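Local coordinates for protein putative prolyl-tRNA synthetase (Leishmania major, PDB 5XIL) that probably joins proline to tRNA(Pro) at the expense of ATP, here as a fragment holding the catalytic core, the anticodon-binding domain and the zinc-binding C-terminal domain, at residues H413-T418 / K430-P436. Numbering follows the deposited sequence.
Sequences HRVRVT and KCLILAP. With MG (magnesium ion), chain F.
A beta-alpha-beta unit in the C-terminal domain of this class II synthetase pairs strand 414-416 with strand 432-436 in parallel, helix 423-428 making the crossover. The segment axes approach to 4.4 Å at 28°, in the register Arg414-Leu432, Val415-Ile433, Arg416-Leu434. Four hydrogen bonds zip the backbones: Leu432 N to His413 O (2.8 Å), Val415 N to Leu432 O, Leu434 N to Val415 O and Val417 N to Leu434 O (2.9 Å each). Arg414, Arg416, Leu432 and Leu434 share one face, where Arg414 CG meets Leu434 CD1 (3.9 Å); Arg416 extends to a salt bridge with Glu486 and a cation-pi contact with Trp505. Val415 and Ile433 take the opposite face, where both touch Thr426 of the crossover helix; Val415 CG2 touches Cys431 SG (3.7 Å) and Val417 CG2 touches Ile433 CG2 (3.6 Å). His413, leaving helix 387-412 with chi1 m, hydrogen-bonds through ND1 to Thr409 O and binds magnesium through NE2 (2.0 Å). Glu219 OE2 and four waters (O to Mg 1.9-2.2 Å for the waters) complete the six ligands. A neutral ring with its proton on ND1 fits this coordination, and Glu219 lets the ion bridge this domain to the catalytic core.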
loop_
_atom_site.group_PDB
_atom_site.type_symbol
_atom_site.label_atom_id
_atom_site.label_comp_id
_atom_site.label_asym_id
_atom_site.label_seq_id
_atom_site.Cartn_x
_atom_site.Cartn_y
_atom_site.Cartn_z
ATOM N N HIS A 413 -4.141 -35.715 5.725
ATOM C CA HIS A 413 -2.738 -35.863 6.016
ATOM C C HIS A 413 -2.374 -35.489 7.460
ATOM O O HIS A 413 -1.209 -35.309 7.769
ATOM C CB HIS A 413 -1.947 -35.078 5.028
ATOM C CG HIS A 413 -1.867 -35.719 3.696
ATOM N ND1 HIS A 413 -2.896 -35.605 2.803
ATOM C CD2 HIS A 413 -0.988 -36.569 3.147
ATOM C CE1 HIS A 413 -2.588 -36.229 1.690
ATOM N NE2 HIS A 413 -1.461 -36.864 1.885
ATOM N N ARG A 414 -3.392 -35.274 8.285
ATOM C CA ARG A 414 -3.204 -34.968 9.694
ATOM C C ARG A 414 -3.503 -36.317 10.298
ATOM O O ARG A 414 -4.643 -36.779 10.245
ATOM C CB ARG A 414 -4.218 -33.929 10.166
ATOM C CG ARG A 414 -3.949 -33.389 11.562
ATOM C CD ARG A 414 -4.093 -31.876 11.606
ATOM N NE ARG A 414 -5.476 -31.465 11.829
ATOM C CZ ARG A 414 -6.101 -30.533 11.117
ATOM N NH1 ARG A 414 -5.468 -29.912 10.131
ATOM N NH2 ARG A 414 -7.361 -30.221 11.391
ATOM N N VAL A 415 -2.499 -36.967 10.871
ATOM C CA VAL A 415 -2.751 -38.319 11.351
ATOM C C VAL A 415 -2.572 -38.425 12.857
ATOM O O VAL A 415 -1.527 -38.061 13.374
ATOM C CB VAL A 415 -1.824 -39.309 10.627
ATOM C CG1 VAL A 415 -2.035 -40.714 11.117
ATOM C CG2 VAL A 415 -2.024 -39.210 9.082
ATOM N N ARG A 416 -3.592 -38.865 13.593
ATOM C CA ARG A 416 -3.476 -38.972 15.063
ATOM C C ARG A 416 -2.794 -40.317 15.447
ATOM O O ARG A 416 -3.393 -41.377 15.258
ATOM C CB ARG A 416 -4.841 -38.747 15.718
ATOM C CG ARG A 416 -4.762 -37.928 17.000
ATOM C CD ARG A 416 -6.065 -37.195 17.319
ATOM N NE ARG A 416 -7.119 -37.966 17.984
ATOM C CZ ARG A 416 -8.271 -38.307 17.397
ATOM N NH1 ARG A 416 -8.471 -37.973 16.109
ATOM N NH2 ARG A 416 -9.222 -38.986 18.067
ATOM N N VAL A 417 -1.568 -40.218 16.023
ATOM C CA VAL A 417 -0.626 -41.255 16.278
ATOM C C VAL A 417 -0.530 -41.423 17.800
ATOM O O VAL A 417 -0.245 -40.454 18.488
ATOM C CB VAL A 417 0.746 -40.971 15.710
ATOM C CG1 VAL A 417 1.829 -41.974 16.173
ATOM C CG2 VAL A 417 0.711 -40.959 14.194
ATOM N N THR A 418 -0.776 -42.603 18.310
ATOM C CA THR A 418 -0.590 -42.843 19.757
ATOM C C THR A 418 0.515 -43.794 20.136
ATOM O O THR A 418 0.785 -43.937 21.330
ATOM C CB THR A 418 -1.839 -43.445 20.352
ATOM O OG1 THR A 418 -2.123 -44.663 19.666
ATOM C CG2 THR A 418 -3.001 -42.537 20.156
ATOM N N LYS A 430 4.440 -38.851 4.247
ATOM C CA LYS A 430 4.237 -37.475 3.948
ATOM C C LYS A 430 2.999 -36.880 4.653
ATOM O O LYS A 430 2.222 -36.096 4.044
ATOM C CB LYS A 430 4.167 -37.259 2.449
ATOM C CG LYS A 430 5.494 -37.634 1.784
ATOM C CD LYS A 430 5.409 -37.315 0.288
ATOM C CE LYS A 430 6.580 -37.922 -0.465
ATOM N NZ LYS A 430 6.487 -39.437 -0.375
ATOM N N CYS A 431 2.851 -37.266 5.911
ATOM C CA CYS A 431 1.781 -36.764 6.790
ATOM C C CYS A 431 2.339 -35.933 7.948
ATOM O O CYS A 431 3.505 -36.132 8.333
ATOM C CB CYS A 431 1.030 -37.933 7.343
ATOM S SG CYS A 431 0.062 -38.827 6.099
ATOM N N LEU A 432 1.496 -35.092 8.523
ATOM C CA LEU A 432 1.718 -34.462 9.821
ATOM C C LEU A 432 1.099 -35.354 10.819
ATOM O O LEU A 432 0.256 -36.243 10.491
ATOM C CB LEU A 432 1.119 -33.079 9.917
ATOM C CG LEU A 432 1.470 -32.077 8.842
ATOM C CD1 LEU A 432 0.893 -30.709 9.137
ATOM C CD2 LEU A 432 2.953 -32.031 8.633
ATOM N N ILE A 433 1.461 -35.120 12.085
ATOM C CA ILE A 433 1.034 -36.019 13.146
ATOM C C ILE A 433 0.473 -35.249 14.296
ATOM O O ILE A 433 1.087 -34.281 14.762
ATOM C CB ILE A 433 2.251 -36.841 13.660
ATOM C CG1 ILE A 433 2.728 -37.825 12.575
ATOM C CG2 ILE A 433 1.866 -37.612 14.932
ATOM C CD1 ILE A 433 4.094 -38.475 12.862
ATOM N N LEU A 434 -0.688 -35.641 14.751
ATOM C CA LEU A 434 -1.206 -35.183 16.044
ATOM C C LEU A 434 -0.998 -36.278 17.045
ATOM O O LEU A 434 -1.442 -37.407 16.839
ATOM C CB LEU A 434 -2.713 -34.910 15.921
ATOM C CG LEU A 434 -3.155 -33.568 15.497
ATOM C CD1 LEU A 434 -4.676 -33.641 15.345
ATOM C CD2 LEU A 434 -2.764 -32.508 16.538
ATOM N N ALA A 435 -0.253 -35.986 18.097
ATOM C CA ALA A 435 0.128 -36.992 19.065
ATOM C C ALA A 435 -0.051 -36.439 20.491
ATOM O O ALA A 435 0.006 -35.205 20.700
ATOM C CB ALA A 435 1.597 -37.367 18.853
ATOM N N PRO A 436 -0.247 -37.345 21.475
ATOM C CA PRO A 436 -0.419 -36.958 22.884
ATOM C C PRO A 436 0.906 -36.544 23.413
ATOM O O PRO A 436 1.923 -37.179 23.098
ATOM C CB PRO A 436 -0.845 -38.247 23.587
ATOM C CG PRO A 436 -1.313 -39.156 22.484
ATOM C CD PRO A 436 -0.543 -38.778 21.251
HETATM MG MG MG F . -0.013 -37.369 0.544
HETATM O O HOH W 1 1.367 -35.896 1.467
HETATM O O HOH W 2 0.378 -39.082 1.865
HETATM O O HOH W 3 -1.296 -38.684 -0.293
HETATM O O HOH W 4 1.438 -37.723 -0.628
#